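Local atomic coordinates of DHC, diheme cytochrome c (Rhodobacter sphaeroides, PDB entry 2FWT), a protein that probably transfers electrons through two covalently bound c-type hemes and interacts with the oxygen-binding sphaeroides heme protein SHP. Residues D6-T9 / R10-S14; A35-P38 / N39-G42. All coordinates share one frame; numbering follows the deposited sequence.

How the contacts relate
The two contacts are local, one on a short helix and one in a loop, and both reach the same heme c in a fold that is helical and has no strands. Contact 1 comes first, on helix 7-12, and delivers Cys13 for covalent attachment; contact 2 follows in the loop between helices 27-34 and 49-61 and delivers the axial ligand His40. Their centres are about 17 Å apart and their nearest atoms about 7 Å, so they do not touch directly. Besides the heme they share Leu47, which meets Glu12 of contact 1 and Leu37 of contact 2. Together they tether the porphyrin at its edge and coordinate its iron through an axial position.

Contact 1: D6-T9 / R10-S14. With HEC (heme c), chain C.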
loop_
_atom_site.group_PDB
_atom_site.type_symbol
_atom_site.label_atom_id
_atom_site.label_comp_id
_atom_site.label_asym_id
_atom_site.label_seq_id
_atom_site.Cartn_x
_atom_site.Cartn_y
_atom_site.Cartn_z
ATOM N N ASP A 6 2.855 -12.850 3.306
ATOM C CA ASP A 6 4.194 -13.107 2.825
ATOM C C ASP A 6 5.272 -12.518 3.743
ATOM O O ASP A 6 5.382 -11.300 3.875
ATOM C CB ASP A 6 4.344 -12.526 1.446
ATOM C CG ASP A 6 5.635 -12.909 0.815
ATOM O OD1 ASP A 6 6.418 -12.010 0.491
ATOM O OD2 ASP A 6 5.876 -14.141 0.658
ATOM N N PRO A 7 6.093 -13.379 4.375
ATOM C CA PRO A 7 7.114 -12.862 5.299
ATOM C C PRO A 7 8.081 -11.822 4.748
ATOM O O PRO A 7 8.323 -10.825 5.421
ATOM C CB PRO A 7 7.852 -14.135 5.742
ATOM C CG PRO A 7 6.820 -15.204 5.584
ATOM C CD PRO A 7 6.069 -14.855 4.360
ATOM N N LEU A 8 8.593 -12.000 3.525
ATOM C CA LEU A 8 9.533 -11.029 2.963
ATOM C C LEU A 8 8.859 -9.683 2.740
ATOM O O LEU A 8 9.428 -8.643 3.009
ATOM C CB LEU A 8 10.026 -11.487 1.593
ATOM C CG LEU A 8 11.445 -11.233 1.094
ATOM C CD1 LEU A 8 11.471 -11.235 -0.404
ATOM C CD2 LEU A 8 12.236 -10.124 1.697
ATOM N N THR A 9 7.666 -9.720 2.158
ATOM C CA THR A 9 6.931 -8.483 1.896
ATOM C C THR A 9 6.553 -7.827 3.224
ATOM O O THR A 9 6.748 -6.629 3.378
ATOM C CB THR A 9 5.690 -8.739 1.040
ATOM O OG1 THR A 9 6.099 -9.351 -0.198
ATOM C CG2 THR A 9 4.954 -7.439 0.783
ATOM N N ARG A 10 6.036 -8.604 4.176
ATOM C CA ARG A 10 5.606 -8.038 5.456
ATOM C C ARG A 10 6.796 -7.372 6.161
ATOM O O ARG A 10 6.652 -6.288 6.703
ATOM C CB ARG A 10 4.916 -9.091 6.340
ATOM C CG ARG A 10 4.515 -8.643 7.786
ATOM C CD ARG A 10 3.201 -7.889 7.816
ATOM N NE ARG A 10 2.694 -7.382 9.114
ATOM C CZ ARG A 10 3.344 -6.588 9.982
ATOM N NH1 ARG A 10 4.620 -6.229 9.811
ATOM N NH2 ARG A 10 2.706 -6.194 11.089
ATOM N N THR A 11 7.970 -7.997 6.097
ATOM C CA THR A 11 9.189 -7.473 6.685
ATOM C C THR A 11 9.700 -6.238 5.979
ATOM O O THR A 11 9.937 -5.212 6.607
ATOM C CB THR A 11 10.299 -8.569 6.650
ATOM O OG1 THR A 11 9.915 -9.602 7.564
ATOM C CG2 THR A 11 11.646 -8.019 7.058
ATOM N N GLU A 12 9.850 -6.289 4.665
ATOM C CA GLU A 12 10.467 -5.165 3.998
ATOM C C GLU A 12 9.521 -3.978 3.834
ATOM O O GLU A 12 9.981 -2.835 3.751
ATOM C CB GLU A 12 10.993 -5.558 2.618
ATOM C CG GLU A 12 12.089 -6.630 2.659
ATOM C CD GLU A 12 13.461 -6.147 3.077
ATOM O OE1 GLU A 12 13.718 -4.930 3.304
ATOM O OE2 GLU A 12 14.332 -7.056 3.165
ATOM N N CYS A 13 8.227 -4.241 3.748
ATOM C CA CYS A 13 7.265 -3.181 3.397
ATOM C C CYS A 13 6.499 -2.666 4.635
ATOM O O CYS A 13 5.583 -1.842 4.495
ATOM C CB CYS A 13 6.333 -3.678 2.300
ATOM S SG CYS A 13 7.272 -4.082 0.793
ATOM N N SER A 14 6.909 -3.100 5.841
ATOM C CA SER A 14 6.352 -2.525 7.078
ATOM C C SER A 14 7.387 -1.632 7.819
ATOM O O SER A 14 7.144 -1.189 8.938
ATOM C CB SER A 14 5.783 -3.636 7.986
ATOM O OG SER A 14 6.814 -4.468 8.502
HETATM FE FE HEC C . 6.188 2.799 1.001
HETATM C CHA HEC C . 3.857 5.206 0.542
HETATM C CHB HEC C . 4.248 0.575 -0.756
HETATM C CHC HEC C . 8.462 0.348 1.561
HETATM C CHD HEC C . 8.206 5.023 2.613
HETATM N NA HEC C . 4.392 2.855 0.097
HETATM C C1A HEC C . 3.579 3.972 0.014
HETATM C C2A HEC C . 2.386 3.663 -0.717
HETATM C C3A HEC C . 2.485 2.364 -1.072
HETATM C C4A HEC C . 3.741 1.841 -0.562
HETATM C CMA HEC C . 1.471 1.549 -1.853
HETATM C CAA HEC C . 1.245 4.647 -0.999
HETATM C CBA HEC C . 0.293 4.801 0.185
HETATM C CGA HEC C . -0.941 5.565 -0.253
HETATM O O1A HEC C . -1.852 4.933 -0.824
HETATM O O2A HEC C . -1.019 6.801 -0.025
HETATM N NB HEC C . 6.329 0.834 0.503
HETATM C C1B HEC C . 5.462 0.123 -0.294
HETATM C C2B HEC C . 6.020 -1.188 -0.539
HETATM C C3B HEC C . 7.207 -1.237 0.100
HETATM C C4B HEC C . 7.380 0.012 0.816
HETATM C CMB HEC C . 5.336 -2.218 -1.464
HETATM C CAB HEC C . 8.247 -2.378 0.139
HETATM C CBB HEC C . 8.870 -2.619 -1.065
HETATM N NC HEC C . 7.981 2.715 1.929
HETATM C C1C HEC C . 8.762 1.586 2.061
HETATM C C2C HEC C . 9.921 1.904 2.853
HETATM C C3C HEC C . 9.872 3.207 3.140
HETATM C C4C HEC C . 8.641 3.728 2.570
HETATM C CMC HEC C . 11.018 0.896 3.226
HETATM C CAC HEC C . 10.920 4.038 3.932
HETATM C CBC HEC C . 12.230 4.017 3.535
HETATM N ND HEC C . 6.059 4.736 1.461
HETATM C C1D HEC C . 7.036 5.492 2.112
HETATM C C2D HEC C . 6.608 6.870 2.208
HETATM C C3D HEC C . 5.257 6.948 1.570
HETATM C C4D HEC C . 4.993 5.579 1.140
HETATM C CMD HEC C . 7.369 8.029 2.782
HETATM C CAD HEC C . 4.412 8.209 1.435
HETATM C CBD HEC C . 3.519 8.335 2.676
HETATM C CGD HEC C . 2.707 9.607 2.658
HETATM O O1D HEC C . 2.592 10.217 1.567
HETATM O O2D HEC C . 2.172 9.986 3.748
#
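The short helix 7-12 that leads into the CXXCH heme-attachment motif is capped by Asp6 and runs by backbone bonds from Arg10 N to Asp6 O, Glu12 N to Leu8 O and finally Cys13 N to Thr9 O (2.8 Å). Asp6 suits the N-cap because one carboxylate oxygen serves two donors of Thr9. Its OD1 takes Thr9 OG1 at 2.8 Å on the anti side, and Thr9 N at 3.1 Å from above the carboxylate plane. Pro7 suits the first turn, where no N-H need bond within the helix. Pro7 O is gripped from opposite faces of its plane by Thr11 N and by Thr11 OG1, each 2.9 Å away. The Thr11 hydroxyl reaches back because chi1 of -69° sets OG1 beside the backbone N. On another side of the helix Leu8 CD2 rests on Glu12 CG at 3.6 Å, methyl against methylene, with carboxylate oxygen OE2 only a little farther from the same methyl. Buried Thr9 lies against Ile55 and Tyr58 of helix 49-61, and its CG2 comes within 4.1 Å of Cys13 SG. At Cys13 the backbone leaves the helical conformation, while Ser14 OG turns back to donate to Arg10 O at 2.6 Å, in the carbonyl plane. Cys13 SG is bonded covalently to heme CAB, the thioether link expected of the first cysteine of the motif; Cys16 makes the second. A carboxylate at the positive end of the helix should be stabilised in its charged form, and the capped turn ends at a permanent bond to the porphyrin edge.

Contact 2: A35-P38 / N39-G42; sequences ADLP and NHFG. With HEC (heme c), chain C.
Leu37, second residue of the beta turn 36-39, packs beside His40, which follows the turn, in the axial-ligand loop of a bis-histidine heme c. Here packing is close. The two side chains run alongside each other to the heme, with Leu37 CD2 3.8 Å from His40 ND1. His40 has CG anti to its own N (chi1 -178°), which carries the imidazole out to the porphyrin, where NE2 binds the iron at 2.0 Å; His17 supplies the other axial nitrogen. Phe41 fills the next place: its CD1 sits 3.6 Å above the centre of one imidazole face, and this same atom approaches heme CHA at 3.3 Å. A flat, apolar ring thus suits the corner between ligand and porphyrin. The outer side is exposed and held by polar bonds instead. Asn39 N closes the turn on Asp36 O, with Pro38 at its third position, where a phi of -62° suits a proline. Beyond it the Asp36 carboxylate and the Asn39 amide meet with planes 60° apart, ND2 donating to the syn side of OD1 at 2.8 Å. Between the two sides a water accepts from His40 ND1 at 2.8 Å, in the plane of the imidazole, and donates only weakly to Asp36 O.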
loop_
_atom_site.group_PDB
_atom_site.type_symbol
_atom_site.label_atom_id
_atom_site.label_comp_id
_atom_site.label_asym_id
_atom_site.label_seq_id
_atom_site.Cartn_x
_atom_site.Cartn_y
_atom_site.Cartn_z
ATOM N N ALA A 35 9.606 -0.817 -9.280
ATOM C CA ALA A 35 10.606 -0.410 -10.235
ATOM C C ALA A 35 11.355 0.862 -9.859
ATOM O O ALA A 35 12.363 1.194 -10.505
ATOM C CB ALA A 35 9.978 -0.236 -11.578
ATOM N N ASP A 36 10.885 1.612 -8.867
ATOM C CA ASP A 36 11.545 2.892 -8.570
ATOM C C ASP A 36 11.594 3.086 -7.079
ATOM O O ASP A 36 11.352 4.193 -6.581
ATOM C CB ASP A 36 10.786 4.043 -9.280
ATOM C CG ASP A 36 11.597 5.335 -9.403
ATOM O OD1 ASP A 36 12.852 5.326 -9.292
ATOM O OD2 ASP A 36 10.937 6.384 -9.632
ATOM N N LEU A 37 11.980 2.041 -6.359
ATOM C CA LEU A 37 12.091 2.142 -4.917
ATOM C C LEU A 37 13.125 3.182 -4.430
ATOM O O LEU A 37 12.984 3.693 -3.339
ATOM C CB LEU A 37 12.365 0.788 -4.290
ATOM C CG LEU A 37 11.195 -0.190 -4.400
ATOM C CD1 LEU A 37 11.620 -1.562 -3.888
ATOM C CD2 LEU A 37 9.974 0.374 -3.619
ATOM N N PRO A 38 14.184 3.456 -5.215
ATOM C CA PRO A 38 15.089 4.548 -4.785
ATOM C C PRO A 38 14.446 5.923 -4.691
ATOM O O PRO A 38 14.972 6.821 -3.991
ATOM C CB PRO A 38 16.178 4.550 -5.875
ATOM C CG PRO A 38 16.221 3.125 -6.339
ATOM C CD PRO A 38 14.706 2.791 -6.413
ATOM N N ASN A 39 13.336 6.093 -5.390
ATOM C CA ASN A 39 12.586 7.344 -5.423
ATOM C C ASN A 39 11.135 7.062 -5.054
ATOM O O ASN A 39 10.223 7.337 -5.808
ATOM C CB ASN A 39 12.665 7.948 -6.813
ATOM C CG ASN A 39 14.087 8.138 -7.275
ATOM O OD1 ASN A 39 14.807 8.950 -6.714
ATOM N ND2 ASN A 39 14.505 7.384 -8.279
ATOM N N HIS A 40 10.954 6.531 -3.863
ATOM C CA HIS A 40 9.672 6.043 -3.358
ATOM C C HIS A 40 9.132 7.154 -2.489
ATOM O O HIS A 40 9.491 7.271 -1.327
ATOM C CB HIS A 40 9.919 4.774 -2.506
ATOM C CG HIS A 40 8.691 4.115 -1.943
ATOM N ND1 HIS A 40 7.830 3.361 -2.709
ATOM C CD2 HIS A 40 8.245 4.007 -0.663
ATOM C CE1 HIS A 40 6.876 2.865 -1.924
ATOM N NE2 HIS A 40 7.108 3.229 -0.670
ATOM N N PHE A 41 8.288 7.985 -3.067
ATOM C CA PHE A 41 7.632 9.046 -2.330
ATOM C C PHE A 41 8.569 9.891 -1.504
ATOM O O PHE A 41 8.254 10.242 -0.362
ATOM C CB PHE A 41 6.516 8.499 -1.460
ATOM C CG PHE A 41 5.543 7.682 -2.208
ATOM C CD1 PHE A 41 5.532 6.306 -2.080
ATOM C CD2 PHE A 41 4.645 8.279 -3.076
ATOM C CE1 PHE A 41 4.632 5.544 -2.787
ATOM C CE2 PHE A 41 3.748 7.517 -3.807
ATOM C CZ PHE A 41 3.740 6.136 -3.660
ATOM N N GLY A 42 9.714 10.221 -2.102
ATOM C CA GLY A 42 10.725 11.059 -1.447
ATOM C C GLY A 42 11.766 10.318 -0.635
ATOM O O GLY A 42 12.720 10.951 -0.159
HETATM FE FE HEC C . 6.188 2.799 1.001
HETATM C CHA HEC C . 3.857 5.206 0.542
HETATM C CHB HEC C . 4.248 0.575 -0.756
HETATM C CHC HEC C . 8.462 0.348 1.561
HETATM C CHD HEC C . 8.206 5.023 2.613
HETATM N NA HEC C . 4.392 2.855 0.097
HETATM C C1A HEC C . 3.579 3.972 0.014
HETATM C C2A HEC C . 2.386 3.663 -0.717
HETATM C C3A HEC C . 2.485 2.364 -1.072
HETATM C C4A HEC C . 3.741 1.841 -0.562
HETATM C CMA HEC C . 1.471 1.549 -1.853
HETATM C CAA HEC C . 1.245 4.647 -0.999
HETATM C CBA HEC C . 0.293 4.801 0.185
HETATM C CGA HEC C . -0.941 5.565 -0.253
HETATM O O1A HEC C . -1.852 4.933 -0.824
HETATM O O2A HEC C . -1.019 6.801 -0.025
HETATM N NB HEC C . 6.329 0.834 0.503
HETATM C C1B HEC C . 5.462 0.123 -0.294
HETATM C C2B HEC C . 6.020 -1.188 -0.539
HETATM C C3B HEC C . 7.207 -1.237 0.100
HETATM C C4B HEC C . 7.380 0.012 0.816
HETATM C CMB HEC C . 5.336 -2.218 -1.464
HETATM C CAB HEC C . 8.247 -2.378 0.139
HETATM C CBB HEC C . 8.870 -2.619 -1.065
HETATM N NC HEC C . 7.981 2.715 1.929
HETATM C C1C HEC C . 8.762 1.586 2.061
HETATM C C2C HEC C . 9.921 1.904 2.853
HETATM C C3C HEC C . 9.872 3.207 3.140
HETATM C C4C HEC C . 8.641 3.728 2.570
HETATM C CMC HEC C . 11.018 0.896 3.226
HETATM C CAC HEC C . 10.920 4.038 3.932
HETATM C CBC HEC C . 12.230 4.017 3.535
HETATM N ND HEC C . 6.059 4.736 1.461
HETATM C C1D HEC C . 7.036 5.492 2.112
HETATM C C2D HEC C . 6.608 6.870 2.208
HETATM C C3D HEC C . 5.257 6.948 1.570
HETATM C C4D HEC C . 4.993 5.579 1.140
HETATM C CMD HEC C . 7.369 8.029 2.782
HETATM C CAD HEC C . 4.412 8.209 1.435
HETATM C CBD HEC C . 3.519 8.335 2.676
HETATM C CGD HEC C . 2.707 9.607 2.658
HETATM O O1D HEC C . 2.592 10.217 1.567
HETATM O O2D HEC C . 2.172 9.986 3.748
HETATM O O HOH W 1 8.400 3.264 -5.458
#